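Local coordinates for protein beta-glucuronidase (Dictyoglomus thermophilum, PDB 6XXW) that probably hydrolyses beta-D-glucuronides, as a family 2 glycoside hydrolase whose catalytic domain is a TIM barrel, at residues T445-T450 with V463-R468; P500-E505 with F543-H548; S453-S458 with R491-L496; P364-N369 with V413-A418. All blocks are in the same frame, centred on the assembly; numbering follows the deposited sequence.

Contact 1: T445-T450 with V463-R468; sequences TIVENT and VICVNR
R468 has its CG anti to its own carbonyl carbon (chi1 -74°) and the chain bends at chi2 (-60°), which folds the guanidinium back to the chain end that follows strand 445-448. There one edge of the group takes two successive carbonyls. R468 NH2 meets T450 O at 2.9 Å, almost straight and in the guanidinium plane, while R468 NH1 reaches N449 O at 3.0 Å from well above that carbonyl's plane. NH1 also bonds to N467 O, and NE forms a salt bridge with D489. Putting a leucine in place of R468 would probably leave the N449 and T450 carbonyls without these donors and D489 without its charged mate.

Upstream, the two strands run parallel. E448 N donates to C465 O, and N467 N returns to E448 O at 2.8 Å, nearly along the C=O axis. At the start of the pairing a water takes over, donating to I446 O at 2.7 Å and accepting from C465 N. T445 OG1 donates to V463 O at 2.6 Å, approaching from above the carbonyl plane. Next to it V447 CG2 lies 3.7 Å from C465 CB, and V447 CG1 presses on the N467 amide, 3.1 Å from OD1, where the two side chains cross at about a right angle. That amide is held by S504 through OD1 and by E416 through ND2.

In this way neighbouring staves of the TIM barrel are joined, with strand 408-415 on the far side of 444-448, strand 501-505 beyond 463-467, and helix 482-497 covering I464 and V466 from outside.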
loop_
_atom_site.group_PDB
_atom_site.type_symbol
_atom_site.label_atom_id
_atom_site.label_comp_id
_atom_site.label_asym_id
_atom_site.label_seq_id
_atom_site.Cartn_x
_atom_site.Cartn_y
_atom_site.Cartn_z
ATOM N N THR A 445 -28.526 1.936 28.147
ATOM C CA THR A 445 -27.339 2.780 28.233
ATOM C C THR A 445 -27.486 3.963 27.280
ATOM O O THR A 445 -28.460 4.080 26.525
ATOM C CB THR A 445 -26.045 1.992 27.913
ATOM O OG1 THR A 445 -24.880 2.800 28.180
ATOM C CG2 THR A 445 -26.020 1.581 26.466
ATOM N N ILE A 446 -26.513 4.865 27.354
ATOM C CA ILE A 446 -26.302 5.916 26.365
ATOM C C ILE A 446 -24.797 6.067 26.212
ATOM O O ILE A 446 -24.057 5.983 27.199
ATOM C CB ILE A 446 -26.960 7.257 26.760
ATOM C CG1 ILE A 446 -26.762 8.285 25.636
ATOM C CG2 ILE A 446 -26.373 7.820 28.085
ATOM C CD1 ILE A 446 -27.638 9.530 25.775
ATOM N N VAL A 447 -24.327 6.247 24.980
ATOM C CA VAL A 447 -22.890 6.242 24.716
ATOM C C VAL A 447 -22.404 7.687 24.691
ATOM O O VAL A 447 -22.903 8.512 23.915
ATOM C CB VAL A 447 -22.544 5.494 23.418
ATOM C CG1 VAL A 447 -21.034 5.562 23.160
ATOM C CG2 VAL A 447 -22.995 4.025 23.511
ATOM N N GLU A 448 -21.448 7.993 25.565
ATOM C CA GLU A 448 -21.070 9.360 25.897
ATOM C C GLU A 448 -19.664 9.669 25.408
ATOM O O GLU A 448 -18.767 8.836 25.532
ATOM C CB GLU A 448 -21.092 9.583 27.413
ATOM C CG GLU A 448 -22.453 9.436 28.061
ATOM C CD GLU A 448 -23.184 10.772 28.195
ATOM O OE1 GLU A 448 -22.936 11.686 27.366
ATOM O OE2 GLU A 448 -24.015 10.905 29.132
ATOM N N ASN A 449 -19.461 10.889 24.904
ATOM C CA ASN A 449 -18.117 11.450 24.846
ATOM C C ASN A 449 -18.004 12.745 25.641
ATOM O O ASN A 449 -16.898 13.280 25.763
ATOM C CB ASN A 449 -17.655 11.649 23.390
ATOM C CG ASN A 449 -18.416 12.740 22.658
ATOM O OD1 ASN A 449 -19.462 13.204 23.111
ATOM N ND2 ASN A 449 -17.893 13.143 21.500
ATOM N N THR A 450 -19.114 13.245 26.189
ATOM C CA THR A 450 -19.112 14.329 27.169
ATOM C C THR A 450 -18.217 13.975 28.357
ATOM O O THR A 450 -17.982 12.801 28.658
ATOM C CB THR A 450 -20.559 14.583 27.654
ATOM O OG1 THR A 450 -21.402 14.891 26.537
ATOM C CG2 THR A 450 -20.669 15.746 28.656
ATOM N N VAL A 463 -26.067 1.322 32.660
ATOM C CA VAL A 463 -24.654 1.049 32.419
ATOM C C VAL A 463 -24.078 2.259 31.707
ATOM O O VAL A 463 -24.726 2.820 30.816
ATOM C CB VAL A 463 -24.455 -0.229 31.569
ATOM C CG1 VAL A 463 -22.967 -0.432 31.209
ATOM C CG2 VAL A 463 -24.997 -1.441 32.299
ATOM N N ILE A 464 -22.869 2.672 32.107
ATOM C CA ILE A 464 -22.190 3.807 31.489
ATOM C C ILE A 464 -21.342 3.311 30.329
ATOM O O ILE A 464 -20.543 2.385 30.486
ATOM C CB ILE A 464 -21.317 4.557 32.510
ATOM C CG1 ILE A 464 -22.160 5.027 33.702
ATOM C CG2 ILE A 464 -20.564 5.717 31.832
ATOM C CD1 ILE A 464 -22.721 6.407 33.578
ATOM N N CYS A 465 -21.491 3.952 29.174
ATOM C CA CYS A 465 -20.647 3.688 28.009
ATOM C C CYS A 465 -19.918 4.982 27.659
ATOM O O CYS A 465 -20.554 5.992 27.341
ATOM C CB CYS A 465 -21.487 3.197 26.823
ATOM S SG CYS A 465 -22.124 1.506 26.961
ATOM N N VAL A 466 -18.590 4.966 27.718
ATOM C CA VAL A 466 -17.791 6.159 27.465
ATOM C C VAL A 466 -16.831 5.895 26.311
ATOM O O VAL A 466 -16.162 4.850 26.266
ATOM C CB VAL A 466 -17.033 6.633 28.722
ATOM C CG1 VAL A 466 -16.047 5.598 29.209
ATOM C CG2 VAL A 466 -16.340 7.953 28.446
ATOM N N ASN A 467 -16.782 6.846 25.377
ATOM C CA ASN A 467 -15.856 6.847 24.254
ATOM C C ASN A 467 -14.669 7.725 24.619
ATOM O O ASN A 467 -14.856 8.890 24.978
ATOM C CB ASN A 467 -16.522 7.416 22.994
ATOM C CG ASN A 467 -17.713 6.579 22.513
ATOM O OD1 ASN A 467 -17.975 5.487 23.022
ATOM N ND2 ASN A 467 -18.427 7.095 21.511
ATOM N N ARG A 468 -13.446 7.190 24.508
ATOM C CA ARG A 468 -12.267 7.983 24.848
ATOM C C ARG A 468 -11.162 7.759 23.820
ATOM O O ARG A 468 -10.907 6.622 23.402
ATOM C CB ARG A 468 -11.756 7.648 26.262
ATOM C CG ARG A 468 -12.643 8.220 27.398
ATOM C CD ARG A 468 -12.697 9.746 27.304
ATOM N NE ARG A 468 -13.539 10.382 28.330
ATOM C CZ ARG A 468 -14.676 11.020 28.070
ATOM N NH1 ARG A 468 -15.134 11.080 26.826
ATOM N NH2 ARG A 468 -15.359 11.605 29.053
HETATM O O HOH W 1 -23.493 6.279 29.773
#

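Contact 2: P500-E505 with F543-H548; sequences PIILSE and FVVGEH
Strands 501-505 and 544-548 run side by side, their short axes 9° from parallel and 4.7 Å apart at closest approach, and from I501 to L503 the two-residue step on one is matched by three residues on the other, from V544 to E547, as in a beta bulge. They close a beta-alpha-beta unit of the TIM barrel through helix 524-538.

I501 receives V545 N on its O at 2.8 Å and gives its own N to F543 O; after the extra residue, L503 N goes to G546 O, and H548 N comes back to L503 O at 2.9 Å. G546 suits this irregular spot, since a CB there would come within 3.1 Å of I502 CG1.

I501 and F543 lie alongside each other, I501 CD1 3.7 Å from F543 CD1; the phenylalanine ring in turn stacks on Y494. V545 CG2 sits between its backbone N and carbonyl carbon (chi1 of CG1 -58°) and fits 3.8 Å from P500 CB, and the V545 side chain as a whole crosses that of I502 at about a right angle. On the face of I501 and L503, E547 forms a salt bridge with R588 and hydrogen bonds to Y300 and W589.

At the C-terminal end H548 NE2 bonds to S336, and H548 ND1 meets, in the ring plane and at 2.9 Å, a water that donates to S504 O at 2.8 Å.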
loop_
_atom_site.group_PDB
_atom_site.type_symbol
_atom_site.label_atom_id
_atom_site.label_comp_id
_atom_site.label_asym_id
_atom_site.label_seq_id
_atom_site.Cartn_x
_atom_site.Cartn_y
_atom_site.Cartn_z
ATOM N N PRO A 500 -21.786 0.033 36.426
ATOM C CA PRO A 500 -20.774 -0.609 35.576
ATOM C C PRO A 500 -20.457 0.291 34.392
ATOM O O PRO A 500 -21.316 1.035 33.901
ATOM C CB PRO A 500 -21.438 -1.920 35.126
ATOM C CG PRO A 500 -22.712 -2.054 35.935
ATOM C CD PRO A 500 -23.077 -0.676 36.385
ATOM N N ILE A 501 -19.214 0.211 33.929
ATOM C CA ILE A 501 -18.715 1.054 32.847
ATOM C C ILE A 501 -18.158 0.171 31.737
ATOM O O ILE A 501 -17.353 -0.735 31.990
ATOM C CB ILE A 501 -17.642 2.037 33.349
ATOM C CG1 ILE A 501 -18.210 2.922 34.461
ATOM C CG2 ILE A 501 -17.101 2.878 32.197
ATOM C CD1 ILE A 501 -17.205 3.889 35.013
ATOM N N ILE A 502 -18.585 0.441 30.511
ATOM C CA ILE A 502 -17.985 -0.132 29.312
ATOM C C ILE A 502 -17.193 0.968 28.621
ATOM O O ILE A 502 -17.737 2.049 28.355
ATOM C CB ILE A 502 -19.058 -0.704 28.366
ATOM C CG1 ILE A 502 -19.842 -1.830 29.046
ATOM C CG2 ILE A 502 -18.418 -1.147 27.029
ATOM C CD1 ILE A 502 -21.061 -2.332 28.233
ATOM N N LEU A 503 -15.913 0.710 28.332
ATOM C CA LEU A 503 -15.183 1.610 27.441
ATOM C C LEU A 503 -15.693 1.287 26.045
ATOM O O LEU A 503 -15.211 0.362 25.386
ATOM C CB LEU A 503 -13.667 1.426 27.562
ATOM C CG LEU A 503 -12.811 2.399 26.742
ATOM C CD1 LEU A 503 -13.031 3.811 27.217
ATOM C CD2 LEU A 503 -11.320 2.046 26.826
ATOM N N SER A 504 -16.687 2.062 25.589
ATOM C CA SER A 504 -17.458 1.699 24.402
ATOM C C SER A 504 -16.793 2.083 23.084
ATOM O O SER A 504 -17.219 1.583 22.031
ATOM C CB SER A 504 -18.857 2.323 24.476
ATOM O OG SER A 504 -18.788 3.691 24.838
ATOM N N GLU A 505 -15.776 2.943 23.103
ATOM C CA GLU A 505 -14.997 3.237 21.907
ATOM C C GLU A 505 -13.608 3.684 22.320
ATOM O O GLU A 505 -13.448 4.430 23.290
ATOM C CB GLU A 505 -15.602 4.351 21.052
ATOM C CG GLU A 505 -16.859 4.006 20.294
ATOM C CD GLU A 505 -17.277 5.115 19.339
ATOM O OE1 GLU A 505 -16.401 5.926 18.942
ATOM O OE2 GLU A 505 -18.479 5.172 18.982
ATOM N N PHE A 543 -14.595 -1.991 38.212
ATOM C CA PHE A 543 -15.921 -1.551 37.790
ATOM C C PHE A 543 -16.057 -1.457 36.271
ATOM O O PHE A 543 -17.148 -1.170 35.775
ATOM C CB PHE A 543 -16.265 -0.201 38.436
ATOM C CG PHE A 543 -15.207 0.862 38.260
ATOM C CD1 PHE A 543 -15.113 1.583 37.074
ATOM C CD2 PHE A 543 -14.322 1.150 39.284
ATOM C CE1 PHE A 543 -14.140 2.558 36.908
ATOM C CE2 PHE A 543 -13.355 2.128 39.129
ATOM C CZ PHE A 543 -13.262 2.834 37.937
ATOM N N VAL A 544 -14.991 -1.715 35.521
ATOM C CA VAL A 544 -15.059 -1.731 34.066
ATOM C C VAL A 544 -15.421 -3.148 33.641
ATOM O O VAL A 544 -14.703 -4.109 33.950
ATOM C CB VAL A 544 -13.738 -1.262 33.431
ATOM C CG1 VAL A 544 -13.738 -1.510 31.935
ATOM C CG2 VAL A 544 -13.512 0.234 33.729
ATOM N N VAL A 545 -16.560 -3.283 32.970
ATOM C CA VAL A 545 -17.100 -4.584 32.594
ATOM C C VAL A 545 -17.014 -4.830 31.095
ATOM O O VAL A 545 -17.592 -5.799 30.602
ATOM C CB VAL A 545 -18.553 -4.750 33.082
ATOM C CG1 VAL A 545 -18.620 -4.587 34.597
ATOM C CG2 VAL A 545 -19.470 -3.726 32.397
ATOM N N GLY A 546 -16.325 -3.971 30.350
ATOM C CA GLY A 546 -16.261 -4.168 28.915
ATOM C C GLY A 546 -15.297 -3.285 28.149
ATOM O O GLY A 546 -14.997 -2.150 28.561
ATOM N N GLU A 547 -14.806 -3.810 27.022
ATOM C CA GLU A 547 -13.948 -3.069 26.099
ATOM C C GLU A 547 -14.465 -3.284 24.681
ATOM O O GLU A 547 -14.550 -4.421 24.211
ATOM C CB GLU A 547 -12.468 -3.496 26.221
ATOM C CG GLU A 547 -12.161 -4.986 25.932
ATOM C CD GLU A 547 -10.826 -5.440 26.510
ATOM O OE1 GLU A 547 -10.027 -6.055 25.765
ATOM O OE2 GLU A 547 -10.569 -5.188 27.712
ATOM N N HIS A 548 -14.859 -2.198 24.019
ATOM C CA HIS A 548 -15.249 -2.236 22.619
ATOM C C HIS A 548 -14.323 -1.302 21.850
ATOM O O HIS A 548 -14.319 -0.084 22.083
ATOM C CB HIS A 548 -16.720 -1.840 22.435
ATOM C CG HIS A 548 -17.690 -2.976 22.608
ATOM N ND1 HIS A 548 -19.030 -2.868 22.293
ATOM C CD2 HIS A 548 -17.512 -4.244 23.055
ATOM C CE1 HIS A 548 -19.634 -4.019 22.530
ATOM N NE2 HIS A 548 -18.739 -4.870 23.002
HETATM O O HOH W 2 -19.398 -0.123 21.449
#

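Contact 3: S453-S458 with R491-L496; sequences SETKVS and REWYEL
An ST turn in the loop between barrel strands 444-448 and 463-467 brings T455 and S458 against W493, a residue of the helix that follows the second of these strands. T455 OG1 closes the turn by accepting V457 N at 3.1 Å, with a weak second bond from S458 N. Holding OG1 anti to the backbone N (chi1 169°) leaves CG2 between N and the carbonyl carbon, and it is this T455 methyl that touches the benzo end of the indole, 3.8 Å from both CZ3 and CH2 of W493, the two side chains crossing at about a right angle.

S458 meets the same ring too. Its OG approaches the benzo end at the edge, near the ring plane and 3.7 Å from W493 CZ3. Both hydroxyls also bond to the carboxylate oxygen OE2 of E448, so that E448 fastens the loop by polar bonds while the T455 methyl meets the tryptophan. Replacing T455 with an alanine is likely to deprive V457 N and E448 OE2 of a partner and to open a gap beside CZ3 and CH2 of the indole.

Toward the solvent the contact thins. S453 meets the helix by its CA and CB, L496 CD1 lying 3.9 Å from the former and E492 OE2 3.7 Å from the latter. The other oxygen of E492 forms a salt bridge with K451, just before the loop segment.

The indole lies between this loop and the barrel wall, where I464 and V466 of strand 463-467 touch it, while V457 looks across to helix 422-438.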
loop_
_atom_site.group_PDB
_atom_site.type_symbol
_atom_site.label_atom_id
_atom_site.label_comp_id
_atom_site.label_asym_id
_atom_site.label_seq_id
_atom_site.Cartn_x
_atom_site.Cartn_y
_atom_site.Cartn_z
ATOM N N SER A 453 -18.314 14.851 34.540
ATOM C CA SER A 453 -18.966 15.815 35.412
ATOM C C SER A 453 -19.927 16.726 34.665
ATOM O O SER A 453 -20.666 17.477 35.314
ATOM C CB SER A 453 -17.914 16.659 36.142
ATOM O OG SER A 453 -17.167 17.438 35.227
ATOM N N GLU A 454 -19.948 16.683 33.329
ATOM C CA GLU A 454 -20.814 17.582 32.578
ATOM C C GLU A 454 -22.082 16.928 32.049
ATOM O O GLU A 454 -23.058 17.647 31.806
ATOM C CB GLU A 454 -20.049 18.208 31.409
ATOM C CG GLU A 454 -18.722 18.833 31.829
ATOM C CD GLU A 454 -18.186 19.817 30.804
ATOM O OE1 GLU A 454 -18.218 19.504 29.592
ATOM O OE2 GLU A 454 -17.713 20.898 31.210
ATOM N N THR A 455 -22.112 15.608 31.855
ATOM C CA THR A 455 -23.309 15.014 31.272
ATOM C C THR A 455 -24.473 15.101 32.256
ATOM O O THR A 455 -24.332 14.789 33.440
ATOM C CB THR A 455 -23.093 13.556 30.838
ATOM O OG1 THR A 455 -24.371 12.979 30.533
ATOM C CG2 THR A 455 -22.390 12.715 31.918
ATOM N N LYS A 456 -25.624 15.531 31.762
ATOM C CA LYS A 456 -26.834 15.567 32.563
ATOM C C LYS A 456 -27.721 14.353 32.325
ATOM O O LYS A 456 -28.873 14.348 32.765
ATOM C CB LYS A 456 -27.604 16.854 32.268
ATOM C CG LYS A 456 -26.869 18.132 32.704
ATOM C CD LYS A 456 -27.511 19.357 32.100
ATOM C CE LYS A 456 -26.825 20.628 32.584
ATOM N NZ LYS A 456 -26.935 20.754 34.065
ATOM N N VAL A 457 -27.212 13.317 31.642
ATOM C CA VAL A 457 -28.048 12.227 31.157
ATOM C C VAL A 457 -27.605 10.863 31.685
ATOM O O VAL A 457 -28.447 9.994 31.933
ATOM C CB VAL A 457 -28.103 12.227 29.614
ATOM C CG1 VAL A 457 -28.847 10.992 29.089
ATOM C CG2 VAL A 457 -28.758 13.524 29.123
ATOM N N SER A 458 -26.292 10.639 31.852
ATOM C CA SER A 458 -25.807 9.307 32.231
ATOM C C SER A 458 -26.321 8.858 33.595
ATOM O O SER A 458 -26.385 7.648 33.851
ATOM C CB SER A 458 -24.274 9.264 32.221
ATOM O OG SER A 458 -23.772 9.047 30.900
ATOM N N ARG A 491 -12.199 6.569 36.831
ATOM C CA ARG A 491 -12.502 6.612 38.261
ATOM C C ARG A 491 -13.514 7.703 38.580
ATOM O O ARG A 491 -14.333 7.547 39.495
ATOM C CB ARG A 491 -11.229 6.826 39.078
ATOM C CG ARG A 491 -10.275 5.623 39.049
ATOM C CD ARG A 491 -9.177 5.763 40.110
ATOM N NE ARG A 491 -8.290 4.601 40.113
ATOM C CZ ARG A 491 -8.565 3.452 40.726
ATOM N NH1 ARG A 491 -9.697 3.308 41.400
ATOM N NH2 ARG A 491 -7.704 2.448 40.674
ATOM N N GLU A 492 -13.483 8.812 37.841
ATOM C CA GLU A 492 -14.478 9.849 38.084
ATOM C C GLU A 492 -15.861 9.420 37.600
ATOM O O GLU A 492 -16.869 9.753 38.233
ATOM C CB GLU A 492 -14.067 11.168 37.430
ATOM C CG GLU A 492 -14.882 12.351 37.969
ATOM C CD GLU A 492 -14.746 13.603 37.127
ATOM O OE1 GLU A 492 -14.186 13.506 36.018
ATOM O OE2 GLU A 492 -15.197 14.683 37.574
ATOM N N TRP A 493 -15.947 8.699 36.475
ATOM C CA TRP A 493 -17.251 8.171 36.082
ATOM C C TRP A 493 -17.827 7.277 37.171
ATOM O O TRP A 493 -19.028 7.345 37.479
ATOM C CB TRP A 493 -17.158 7.393 34.770
ATOM C CG TRP A 493 -17.045 8.253 33.547
ATOM C CD1 TRP A 493 -15.889 8.623 32.924
ATOM C CD2 TRP A 493 -18.119 8.848 32.793
ATOM N NE1 TRP A 493 -16.174 9.401 31.823
ATOM C CE2 TRP A 493 -17.531 9.563 31.726
ATOM C CE3 TRP A 493 -19.517 8.847 32.919
ATOM C CZ2 TRP A 493 -18.287 10.266 30.785
ATOM C CZ3 TRP A 493 -20.274 9.550 31.974
ATOM C CH2 TRP A 493 -19.657 10.245 30.923
ATOM N N TYR A 494 -16.995 6.409 37.754
ATOM C CA TYR A 494 -17.537 5.480 38.736
ATOM C C TYR A 494 -17.884 6.191 40.035
ATOM O O TYR A 494 -18.892 5.866 40.674
ATOM C CB TYR A 494 -16.570 4.336 39.022
ATOM C CG TYR A 494 -17.237 3.310 39.907
ATOM C CD1 TYR A 494 -18.341 2.597 39.451
ATOM C CD2 TYR A 494 -16.803 3.091 41.210
ATOM C CE1 TYR A 494 -18.986 1.676 40.258
ATOM C CE2 TYR A 494 -17.431 2.162 42.022
ATOM C CZ TYR A 494 -18.525 1.462 41.540
ATOM O OH TYR A 494 -19.161 0.539 42.335
ATOM N N GLU A 495 -17.053 7.151 40.436
ATOM C CA GLU A 495 -17.294 7.893 41.670
ATOM C C GLU A 495 -18.585 8.700 41.589
ATOM O O GLU A 495 -19.305 8.830 42.587
ATOM C CB GLU A 495 -16.096 8.803 41.955
ATOM C CG GLU A 495 -16.273 9.797 43.102
ATOM C CD GLU A 495 -16.629 9.131 44.430
ATOM O OE1 GLU A 495 -17.462 9.693 45.176
ATOM O OE2 GLU A 495 -16.075 8.051 44.732
ATOM N N LEU A 496 -18.901 9.242 40.410
ATOM C CA LEU A 496 -20.114 10.041 40.273
ATOM C C LEU A 496 -21.367 9.183 40.141
ATOM O O LEU A 496 -22.429 9.567 40.640
ATOM C CB LEU A 496 -20.011 10.972 39.063
ATOM C CG LEU A 496 -18.993 12.107 39.210
ATOM C CD1 LEU A 496 -18.795 12.837 37.883
ATOM C CD2 LEU A 496 -19.438 13.058 40.306
#

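Contact 4: P364-N369 with V413-A418; sequences PAVGLN and VANEAA
A365 O is gripped twice: N415 N donates almost straight at 3.2 Å, from above the carbonyl plane, and a water at 2.8 Å. The same water gives its other proton to N415 O at 2.7 Å and accepts from L368 N, so it ties both segments where direct pairing lapses. A second water accepts from G367 N and donates to E416 O at 2.9 Å. Direct contact resumes where L368 O takes A418 N at 2.9 Å.

A365 and L368 each centre an inverse gamma turn, and the backbone angles of G367 call for glycine. Small side chains let the two segments close up: A365 CB lies 3.8 Å from A414 CB. V366 and N415 lie side by side, V366 CG2 3.8 Å from N415 ND2, with N415 CG anti to its backbone N (chi1 -180°), which carries the amide alongside the valine.

N415 also bonds to R338, E416 OE2 to N467, and both residues to bound Tris, probably from the crystallisation liquor, consistent with the Asn-Glu pair that ends the fourth barrel strand in clan GH-A. The chemistry implies a wall fixed chiefly by backbone and water, with N415 and E416 reaching the pocket.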
loop_
_atom_site.group_PDB
_atom_site.type_symbol
_atom_site.label_atom_id
_atom_site.label_comp_id
_atom_site.label_asym_id
_atom_site.label_seq_id
_atom_site.Cartn_x
_atom_site.Cartn_y
_atom_site.Cartn_z
ATOM N N PRO A 364 -30.843 5.385 16.184
ATOM C CA PRO A 364 -30.035 6.228 15.287
ATOM C C PRO A 364 -29.850 7.670 15.741
ATOM O O PRO A 364 -29.703 8.560 14.892
ATOM C CB PRO A 364 -30.820 6.186 13.963
ATOM C CG PRO A 364 -32.016 5.350 14.203
ATOM C CD PRO A 364 -32.201 5.172 15.658
ATOM N N ALA A 365 -29.841 7.918 17.055
ATOM C CA ALA A 365 -29.665 9.266 17.600
ATOM C C ALA A 365 -28.172 9.593 17.708
ATOM O O ALA A 365 -27.588 9.739 18.785
ATOM C CB ALA A 365 -30.366 9.395 18.948
ATOM N N VAL A 366 -27.558 9.711 16.540
ATOM C CA VAL A 366 -26.150 10.050 16.399
ATOM C C VAL A 366 -26.088 11.315 15.557
ATOM O O VAL A 366 -26.930 11.536 14.682
ATOM C CB VAL A 366 -25.351 8.884 15.759
ATOM C CG1 VAL A 366 -25.940 8.496 14.395
ATOM C CG2 VAL A 366 -23.843 9.226 15.647
ATOM N N GLY A 367 -25.101 12.161 15.834
ATOM C CA GLY A 367 -25.033 13.447 15.182
ATOM C C GLY A 367 -25.740 14.564 15.913
ATOM O O GLY A 367 -25.860 15.664 15.358
ATOM N N LEU A 368 -26.214 14.317 17.134
ATOM C CA LEU A 368 -26.881 15.340 17.937
ATOM C C LEU A 368 -25.838 16.149 18.708
ATOM O O LEU A 368 -25.840 16.255 19.933
ATOM C CB LEU A 368 -27.901 14.701 18.873
ATOM C CG LEU A 368 -29.246 14.297 18.260
ATOM C CD1 LEU A 368 -29.100 13.103 17.344
ATOM C CD2 LEU A 368 -30.260 13.994 19.373
ATOM N N ASN A 369 -24.929 16.738 17.939
ATOM C CA ASN A 369 -23.777 17.398 18.529
ATOM C C ASN A 369 -23.084 18.218 17.458
ATOM O O ASN A 369 -22.767 17.703 16.381
ATOM C CB ASN A 369 -22.817 16.362 19.128
ATOM C CG ASN A 369 -21.992 16.911 20.274
ATOM O OD1 ASN A 369 -21.684 16.188 21.224
ATOM N ND2 ASN A 369 -21.607 18.171 20.179
ATOM N N VAL A 413 -29.630 4.398 23.714
ATOM C CA VAL A 413 -30.573 5.394 23.209
ATOM C C VAL A 413 -29.917 6.463 22.333
ATOM O O VAL A 413 -30.631 7.148 21.583
ATOM C CB VAL A 413 -31.362 6.076 24.351
ATOM C CG1 VAL A 413 -32.195 5.043 25.138
ATOM C CG2 VAL A 413 -30.451 6.862 25.271
ATOM N N ALA A 414 -28.590 6.608 22.376
ATOM C CA ALA A 414 -27.910 7.634 21.585
ATOM C C ALA A 414 -26.403 7.405 21.620
ATOM O O ALA A 414 -25.883 6.663 22.457
ATOM C CB ALA A 414 -28.232 9.049 22.085
ATOM N N ASN A 415 -25.704 8.083 20.710
ATOM C CA ASN A 415 -24.243 8.058 20.655
ATOM C C ASN A 415 -23.713 9.479 20.578
ATOM O O ASN A 415 -23.958 10.178 19.591
ATOM C CB ASN A 415 -23.737 7.264 19.452
ATOM C CG ASN A 415 -22.219 7.222 19.379
ATOM O OD1 ASN A 415 -21.581 6.391 20.032
ATOM N ND2 ASN A 415 -21.628 8.127 18.589
ATOM N N GLU A 416 -22.967 9.892 21.604
ATOM C CA GLU A 416 -22.241 11.165 21.595
ATOM C C GLU A 416 -23.156 12.352 21.309
ATOM O O GLU A 416 -22.821 13.239 20.520
ATOM C CB GLU A 416 -21.079 11.125 20.596
ATOM C CG GLU A 416 -20.007 10.061 20.908
ATOM C CD GLU A 416 -18.766 10.202 20.036
ATOM O OE1 GLU A 416 -18.864 10.774 18.925
ATOM O OE2 GLU A 416 -17.686 9.746 20.468
ATOM N N ALA A 417 -24.323 12.370 21.948
ATOM C CA ALA A 417 -25.151 13.567 21.927
ATOM C C ALA A 417 -24.544 14.654 22.822
ATOM O O ALA A 417 -23.667 14.403 23.653
ATOM C CB ALA A 417 -26.575 13.244 22.385
ATOM N N ALA A 418 -25.054 15.880 22.669
ATOM C CA ALA A 418 -24.585 17.019 23.473
ATOM C C ALA A 418 -25.290 17.020 24.832
ATOM O O ALA A 418 -26.092 17.897 25.167
ATOM C CB ALA A 418 -24.797 18.329 22.727
HETATM O O HOH W 3 -25.937 11.972 19.135
HETATM O O HOH W 4 -22.679 12.850 17.603
#

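Contacts 4, 1 and 2 follow one another round the barrel wall, and contact 3 lies outside it. Contacts 1 and 2 are joined by neighbouring strands 463-467 and 501-505, their centres 9 Å apart, and I464 O takes I502 N at 2.8 Å. Contact 4 adjoins contact 1 on the other flank, where V447 O accepts E416 N at 2.7 Å. Contact 3 backs contact 1, with E448 OE2 lying 2.5 Å from T455 OG1. At the C-terminal ends of the strands N415, E416 and E505 bond to Tris, as does T450; it probably comes from the crystallisation liquor and probably marks the substrate pocket. Contacts 3 and 4 do not touch, their nearest atoms about 6 Å apart.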